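Local coordinates for lysine-specific demethylase REF6 (Arabidopsis thaliana, PDB 6A58), which removes methyl groups from tri- and dimethylated histone H3 as a positive regulator of gene expression and binds DNA through its four C-terminal zinc fingers, at residues C48-C53 / H66-H70; C78-C83 / H96-T101. One frame throughout, in Å; residues are numbered along the deposited sequence.

This chain is the zinc-finger region of the demethylase. Running from the N terminus, it passes helix 37-44 and reaches contact 1, where the loop 48-53 meets residues 66-70 of helix 60-70 and zinc closes a loop with 12 residues between the two segments. The chain then enters hairpin 76-77/86-87, and contact 2 closes a second loop of the same size, tying segment 78-83 to the end of helix 90-101. The two closures neither nest nor cross: they follow in series, on opposite sides of the chain's centre, their own centres 31 Å apart. They use separate zinc ions, and helix 60-70 also gives H60 to the zinc of the preceding finger.

Contact 1 (C48-C53 / H66-H70); sequences CPIKGC and HQRVH. With ZN (zinc ion), chain C.
C48 and C53 from the loop meet H66 and H70 from the helix on one zinc ion, SG of each cysteine and NE2 of each histidine lying 2.2 Å from the metal. Both sulfurs approach the H66 ring at its edge, near its plane. At H70 the C53 sulfur is again near the ring plane, while that of C48 comes in obliquely. Next to the metal, I50 lies over one face of H70, its CG1 4.0 Å from the ring centroid in a CH-pi contact. A chi1 of -58° turns CG1 away from the carbonyl carbon and over the ring, while CG2, the branch anti to the backbone N, lies 3.8 Å from H70 ND1. Cutting this isoleucine back to an alanine would remove CG1 and CG2, probably uncovering that face of H70 and letting the ring rock about its zinc bond. Farther out, P49 CG and Q67 CG touch at 3.8 Å, the two side chains crossing at about a right angle; Q67 also rests on M32 of the preceding finger. The second shell probably helps to position the ligands: I50 N donates a nearly straight hydrogen bond (165°) to C48 SG, the C48 backbone bonds to that of K55, and F57 meets the H66 ring. This is the Cys2His2 site of a classical zinc finger, here the second of REF6.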
ATOM      1  N   CYS A  48     -12.751   5.640 -13.972  1.00 25.47           N
ATOM      2  CA  CYS A  48     -11.361   5.183 -13.854  1.00 26.48           C
ATOM      3  C   CYS A  48     -10.439   5.871 -14.875  1.00 26.64           C
ATOM      4  O   CYS A  48     -10.804   5.990 -16.043  1.00 27.31           O
ATOM      5  CB  CYS A  48     -11.287   3.673 -14.052  1.00 27.31           C
ATOM      6  SG  CYS A  48      -9.621   3.007 -13.848  1.00 28.54           S
ATOM      7  N   PRO A  49      -9.241   6.318 -14.441  1.00 26.37           N
ATOM      8  CA  PRO A  49      -8.322   7.009 -15.359  1.00 26.45           C
ATOM      9  C   PRO A  49      -7.576   6.111 -16.356  1.00 26.98           C
ATOM     10  O   PRO A  49      -6.889   6.641 -17.233  1.00 27.72           O
ATOM     11  CB  PRO A  49      -7.309   7.661 -14.409  1.00 26.46           C
ATOM     12  CG  PRO A  49      -7.300   6.769 -13.221  1.00 26.45           C
ATOM     13  CD  PRO A  49      -8.719   6.312 -13.061  1.00 26.59           C
ATOM     14  N   ILE A  50      -7.689   4.787 -16.221  1.00 27.73           N
ATOM     15  CA  ILE A  50      -6.877   3.845 -16.998  1.00 28.45           C
ATOM     16  C   ILE A  50      -7.559   3.462 -18.311  1.00 29.34           C
ATOM     17  O   ILE A  50      -8.744   3.116 -18.330  1.00 29.28           O
ATOM     18  CB  ILE A  50      -6.566   2.570 -16.169  1.00 28.62           C
ATOM     19  CG1 ILE A  50      -5.834   2.933 -14.862  1.00 29.28           C
ATOM     20  CG2 ILE A  50      -5.773   1.554 -16.988  1.00 29.04           C
ATOM     21  CD1 ILE A  50      -4.526   3.678 -15.031  1.00 29.80           C
ATOM     22  N   LYS A  51      -6.790   3.505 -19.400  1.00 30.37           N
ATOM     23  CA  LYS A  51      -7.279   3.125 -20.730  1.00 31.38           C
ATOM     24  C   LYS A  51      -7.842   1.700 -20.728  1.00 32.54           C
ATOM     25  O   LYS A  51      -7.212   0.777 -20.203  1.00 32.82           O
ATOM     26  CB  LYS A  51      -6.153   3.229 -21.768  1.00 31.46           C
ATOM     27  CG  LYS A  51      -5.691   4.646 -22.065  1.00 31.66           C
ATOM     28  CD  LYS A  51      -4.378   4.657 -22.834  1.00 31.76           C
ATOM     29  CE  LYS A  51      -3.898   6.074 -23.098  1.00 32.64           C
ATOM     30  NZ  LYS A  51      -2.576   6.129 -23.785  1.00 33.20           N
ATOM     31  N   GLY A  52      -9.041   1.543 -21.288  1.00 34.07           N
ATOM     32  CA  GLY A  52      -9.690   0.235 -21.421  1.00 34.33           C
ATOM     33  C   GLY A  52     -10.519  -0.275 -20.250  1.00 35.50           C
ATOM     34  O   GLY A  52     -11.210  -1.288 -20.394  1.00 36.97           O
ATOM     35  N   CYS A  53     -10.468   0.400 -19.098  1.00 34.31           N
ATOM     36  CA  CYS A  53     -11.172  -0.075 -17.903  1.00 33.89           C
ATOM     37  C   CYS A  53     -12.662   0.273 -17.964  1.00 34.96           C
ATOM     38  O   CYS A  53     -13.507  -0.623 -18.035  1.00 36.29           O
ATOM     39  CB  CYS A  53     -10.535   0.483 -16.625  1.00 33.14           C
ATOM     40  SG  CYS A  53     -11.376  -0.041 -15.119  1.00 33.29           S
ATOM     41  N   HIS A  66      -9.600   2.136  -6.265  1.00 41.18           N
ATOM     42  CA  HIS A  66      -9.633   1.250  -7.432  1.00 40.84           C
ATOM     43  C   HIS A  66      -8.420   1.399  -8.358  1.00 41.86           C
ATOM     44  O   HIS A  66      -7.848   0.396  -8.790  1.00 42.26           O
ATOM     45  CB  HIS A  66     -10.909   1.465  -8.250  1.00 39.39           C
ATOM     46  CG  HIS A  66     -10.905   0.731  -9.552  1.00 38.48           C
ATOM     47  ND1 HIS A  66     -11.052  -0.636  -9.634  1.00 37.56           N
ATOM     48  CD2 HIS A  66     -10.746   1.170 -10.823  1.00 37.13           C
ATOM     49  CE1 HIS A  66     -10.991  -1.007 -10.899  1.00 37.78           C
ATOM     50  NE2 HIS A  66     -10.807   0.070 -11.642  1.00 37.78           N
ATOM     51  N   GLN A  67      -8.055   2.643  -8.674  1.00 42.66           N
ATOM     52  CA  GLN A  67      -6.919   2.938  -9.568  1.00 44.37           C
ATOM     53  C   GLN A  67      -5.623   2.235  -9.132  1.00 44.89           C
ATOM     54  O   GLN A  67      -4.849   1.788  -9.979  1.00 45.17           O
ATOM     55  CB  GLN A  67      -6.712   4.463  -9.690  1.00 45.13           C
ATOM     56  CG  GLN A  67      -5.453   4.911 -10.436  1.00 46.12           C
ATOM     57  CD  GLN A  67      -4.240   5.096  -9.534  1.00 46.49           C
ATOM     58  OE1 GLN A  67      -4.337   5.678  -8.451  1.00 48.69           O
ATOM     59  NE2 GLN A  67      -3.087   4.603  -9.980  1.00 47.05           N
ATOM     60  N   ARG A  68      -5.407   2.138  -7.820  1.00 45.87           N
ATOM     61  CA  ARG A  68      -4.249   1.432  -7.251  1.00 46.55           C
ATOM     62  C   ARG A  68      -4.146  -0.044  -7.662  1.00 46.86           C
ATOM     63  O   ARG A  68      -3.039  -0.574  -7.773  1.00 47.60           O
ATOM     64  CB  ARG A  68      -4.270   1.528  -5.724  1.00 46.74           C
ATOM     65  N   VAL A  69      -5.289  -0.696  -7.884  1.00 46.27           N
ATOM     66  CA  VAL A  69      -5.325  -2.095  -8.335  1.00 45.10           C
ATOM     67  C   VAL A  69      -4.716  -2.316  -9.727  1.00 44.33           C
ATOM     68  O   VAL A  69      -4.211  -3.405 -10.015  1.00 45.65           O
ATOM     69  CB  VAL A  69      -6.766  -2.652  -8.335  1.00 45.60           C
ATOM     70  N   HIS A  70      -4.772  -1.300 -10.588  1.00 41.70           N
ATOM     71  CA  HIS A  70      -4.111  -1.353 -11.899  1.00 40.81           C
ATOM     72  C   HIS A  70      -2.585  -1.244 -11.813  1.00 40.63           C
ATOM     73  O   HIS A  70      -1.879  -1.773 -12.675  1.00 41.90           O
ATOM     74  CB  HIS A  70      -4.629  -0.242 -12.818  1.00 40.05           C
ATOM     75  CG  HIS A  70      -6.038  -0.446 -13.278  1.00 38.87           C
ATOM     76  ND1 HIS A  70      -6.353  -1.195 -14.389  1.00 39.30           N
ATOM     77  CD2 HIS A  70      -7.211   0.018 -12.790  1.00 39.65           C
ATOM     78  CE1 HIS A  70      -7.663  -1.194 -14.560  1.00 39.61           C
ATOM     79  NE2 HIS A  70      -8.207  -0.463 -13.604  1.00 37.90           N
TER
HETATM   80 ZN    ZN C1402      -9.993   0.828 -13.588  1.00 38.38          ZN

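Contact 2 (C78-C83 / H96-T101); sequences CPWKGC and HIRVHT. With ZN (zinc ion), chain D.
Metal bonds come first: C78 SG and C83 SG reach the zinc ion from the loop, and H96 NE2 and H100 NE2 from helix 90-101. The sulfurs stand 2.3 Å from zinc and the two NE2 atoms 2.1 Å. Each sulfur lies at the edge of both imidazoles, the geometry expected when the ring nitrogens point at a shared metal. H96 and H100 take different first torsions to get there: CG of H96 swings opposite its main-chain N (166°), whereas CG of H100 stays beside that atom (-61°).

Aromatic contacts add a second tie. The five-membered ring of W80 and the imidazole of H100 form an offset stack, centroids 4.0 Å apart and planes only 3° from parallel. Because the side chains slide past each other in opposite directions, H100 CB comes to rest over the middle of that W80 ring, 3.4 Å from its centroid, as a CH-pi contact. F87, from the hairpin, meets the ring of H96 at a tilt.

Among the apolar contacts, CD1 at the end of I97 meets the edge of the P79 ring at CD, 3.6 Å away. At the far end of the indole, T101 CG2 lies 4.0 Å from W80 CZ3.

No hydrogen bond crosses between the segments. Within the loop, W80 N donates to C78 SG, and C83 N to W80 O closes a type II turn that carries C83 back to the metal.

The chemistry is that of a structural zinc site with all four protein ligands in place. The N-H bond to C78 would probably ease the negative charge on its thiolate, while the W80 stack is likely to limit how far H100 can turn about its zinc bond.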
ATOM      1  N   CYS A  78      14.577  -3.394  -1.847  1.00 27.62           N
ATOM      2  CA  CYS A  78      15.252  -3.945  -0.679  1.00 27.24           C
ATOM      3  C   CYS A  78      16.723  -3.517  -0.703  1.00 27.01           C
ATOM      4  O   CYS A  78      17.369  -3.613  -1.748  1.00 27.67           O
ATOM      5  CB  CYS A  78      15.161  -5.467  -0.674  1.00 27.14           C
ATOM      6  SG  CYS A  78      15.940  -6.212   0.778  1.00 27.55           S
ATOM      7  N   PRO A  79      17.252  -3.042   0.442  1.00 26.74           N
ATOM      8  CA  PRO A  79      18.646  -2.599   0.494  1.00 27.19           C
ATOM      9  C   PRO A  79      19.676  -3.721   0.671  1.00 27.32           C
ATOM     10  O   PRO A  79      20.870  -3.433   0.647  1.00 28.34           O
ATOM     11  CB  PRO A  79      18.663  -1.684   1.717  1.00 27.38           C
ATOM     12  CG  PRO A  79      17.660  -2.297   2.626  1.00 27.55           C
ATOM     13  CD  PRO A  79      16.562  -2.790   1.725  1.00 27.08           C
ATOM     14  N   TRP A  80      19.228  -4.966   0.843  1.00 26.92           N
ATOM     15  CA  TRP A  80      20.122  -6.105   1.094  1.00 27.56           C
ATOM     16  C   TRP A  80      20.741  -6.558  -0.227  1.00 28.01           C
ATOM     17  O   TRP A  80      20.017  -6.981  -1.129  1.00 27.73           O
ATOM     18  CB  TRP A  80      19.322  -7.251   1.729  1.00 27.21           C
ATOM     19  CG  TRP A  80      20.086  -8.162   2.644  1.00 27.06           C
ATOM     20  CD1 TRP A  80      20.465  -9.444   2.392  1.00 27.33           C
ATOM     21  CD2 TRP A  80      20.506  -7.874   3.983  1.00 26.64           C
ATOM     22  NE1 TRP A  80      21.117  -9.972   3.485  1.00 27.27           N
ATOM     23  CE2 TRP A  80      21.166  -9.023   4.470  1.00 26.55           C
ATOM     24  CE3 TRP A  80      20.403  -6.751   4.813  1.00 26.91           C
ATOM     25  CZ2 TRP A  80      21.707  -9.086   5.761  1.00 26.86           C
ATOM     26  CZ3 TRP A  80      20.945  -6.810   6.088  1.00 26.76           C
ATOM     27  CH2 TRP A  80      21.586  -7.972   6.551  1.00 26.55           C
ATOM     28  N   LYS A  81      22.066  -6.470  -0.348  1.00 28.88           N
ATOM     29  CA  LYS A  81      22.749  -6.867  -1.586  1.00 30.06           C
ATOM     30  C   LYS A  81      22.369  -8.292  -1.980  1.00 29.82           C
ATOM     31  O   LYS A  81      22.311  -9.179  -1.126  1.00 29.38           O
ATOM     32  CB  LYS A  81      24.270  -6.775  -1.439  1.00 30.95           C
ATOM     33  CG  LYS A  81      24.815  -5.361  -1.343  1.00 32.06           C
ATOM     34  CD  LYS A  81      26.249  -5.347  -0.828  1.00 33.77           C
ATOM     35  CE  LYS A  81      27.224  -5.984  -1.803  1.00 35.39           C
ATOM     36  NZ  LYS A  81      28.615  -5.993  -1.272  1.00 36.30           N
ATOM     37  N   GLY A  82      22.104  -8.495  -3.272  1.00 30.96           N
ATOM     38  CA  GLY A  82      21.646  -9.782  -3.796  1.00 31.34           C
ATOM     39  C   GLY A  82      20.139  -9.963  -3.877  1.00 31.66           C
ATOM     40  O   GLY A  82      19.667 -10.854  -4.586  1.00 32.81           O
ATOM     41  N   CYS A  83      19.380  -9.133  -3.160  1.00 30.98           N
ATOM     42  CA  CYS A  83      17.931  -9.243  -3.122  1.00 30.73           C
ATOM     43  C   CYS A  83      17.322  -8.298  -4.144  1.00 31.57           C
ATOM     44  O   CYS A  83      17.660  -7.117  -4.174  1.00 32.44           O
ATOM     45  CB  CYS A  83      17.409  -8.901  -1.730  1.00 29.65           C
ATOM     46  SG  CYS A  83      15.646  -9.211  -1.549  1.00 28.96           S
ATOM     47  N   HIS A  96      10.016  -7.010   5.620  1.00 28.23           N
ATOM     48  CA  HIS A  96      10.805  -7.919   4.782  1.00 27.60           C
ATOM     49  C   HIS A  96      12.285  -7.993   5.159  1.00 26.53           C
ATOM     50  O   HIS A  96      12.863  -9.084   5.177  1.00 26.44           O
ATOM     51  CB  HIS A  96      10.692  -7.553   3.302  1.00 27.61           C
ATOM     52  CG  HIS A  96      11.721  -8.219   2.447  1.00 27.66           C
ATOM     53  ND1 HIS A  96      11.624  -9.538   2.063  1.00 28.17           N
ATOM     54  CD2 HIS A  96      12.880  -7.756   1.921  1.00 27.93           C
ATOM     55  CE1 HIS A  96      12.676  -9.856   1.329  1.00 28.37           C
ATOM     56  NE2 HIS A  96      13.452  -8.793   1.228  1.00 28.44           N
ATOM     57  N   ILE A  97      12.896  -6.846   5.455  1.00 25.70           N
ATOM     58  CA  ILE A  97      14.328  -6.796   5.802  1.00 25.15           C
ATOM     59  C   ILE A  97      14.639  -7.678   7.023  1.00 25.08           C
ATOM     60  O   ILE A  97      15.731  -8.247   7.120  1.00 24.68           O
ATOM     61  CB  ILE A  97      14.819  -5.341   6.009  1.00 25.13           C
ATOM     62  CG1 ILE A  97      14.782  -4.574   4.681  1.00 25.78           C
ATOM     63  CG2 ILE A  97      16.243  -5.302   6.556  1.00 25.09           C
ATOM     64  CD1 ILE A  97      14.767  -3.068   4.834  1.00 26.14           C
ATOM     65  N   ARG A  98      13.673  -7.827   7.930  1.00 24.18           N
ATOM     66  CA  ARG A  98      13.836  -8.715   9.085  1.00 24.59           C
ATOM     67  C   ARG A  98      14.085 -10.178   8.696  1.00 24.69           C
ATOM     68  O   ARG A  98      14.704 -10.915   9.464  1.00 24.66           O
ATOM     69  CB  ARG A  98      12.633  -8.630  10.030  1.00 25.03           C
ATOM     70  CG  ARG A  98      12.431  -7.260  10.663  1.00 25.97           C
ATOM     71  CD  ARG A  98      11.107  -7.194  11.396  1.00 26.27           C
ATOM     72  NE  ARG A  98      10.751  -5.814  11.714  1.00 27.05           N
ATOM     73  CZ  ARG A  98       9.516  -5.385  11.989  1.00 27.09           C
ATOM     74  NH1 ARG A  98       8.479  -6.220  12.010  1.00 27.26           N
ATOM     75  NH2 ARG A  98       9.318  -4.095  12.247  1.00 28.03           N
ATOM     76  N   VAL A  99      13.612 -10.593   7.519  1.00 24.71           N
ATOM     77  CA  VAL A  99      13.890 -11.946   7.005  1.00 25.02           C
ATOM     78  C   VAL A  99      15.398 -12.126   6.821  1.00 25.18           C
ATOM     79  O   VAL A  99      15.939 -13.179   7.153  1.00 25.48           O
ATOM     80  CB  VAL A  99      13.146 -12.239   5.675  1.00 26.26           C
ATOM     81  CG1 VAL A  99      13.506 -13.618   5.128  1.00 26.94           C
ATOM     82  CG2 VAL A  99      11.638 -12.127   5.868  1.00 26.78           C
ATOM     83  N   HIS A 100      16.063 -11.092   6.309  1.00 24.14           N
ATOM     84  CA  HIS A 100      17.512 -11.116   6.108  1.00 24.69           C
ATOM     85  C   HIS A 100      18.296 -11.007   7.409  1.00 24.93           C
ATOM     86  O   HIS A 100      19.315 -11.678   7.569  1.00 24.91           O
ATOM     87  CB  HIS A 100      17.960  -9.974   5.198  1.00 24.96           C
ATOM     88  CG  HIS A 100      17.368 -10.010   3.825  1.00 25.49           C
ATOM     89  ND1 HIS A 100      17.417 -11.127   3.019  1.00 26.62           N
ATOM     90  CD2 HIS A 100      16.749  -9.049   3.098  1.00 25.50           C
ATOM     91  CE1 HIS A 100      16.828 -10.863   1.866  1.00 27.47           C
ATOM     92  NE2 HIS A 100      16.423  -9.605   1.885  1.00 26.04           N
ATOM     93  N   THR A 101      17.850 -10.142   8.325  1.00 24.37           N
ATOM     94  CA  THR A 101      18.571  -9.929   9.589  1.00 24.77           C
ATOM     95  C   THR A 101      18.294 -11.015  10.635  1.00 24.75           C
ATOM     96  O   THR A 101      19.084 -11.189  11.562  1.00 26.12           O
ATOM     97  CB  THR A 101      18.241  -8.566  10.219  1.00 25.28           C
ATOM     98  OG1 THR A 101      16.860  -8.540  10.597  1.00 26.08           O
ATOM     99  CG2 THR A 101      18.545  -7.427   9.241  1.00 25.40           C
TER
HETATM  100 ZN    ZN D1403      15.400  -8.396   0.545  0.80 31.10          ZN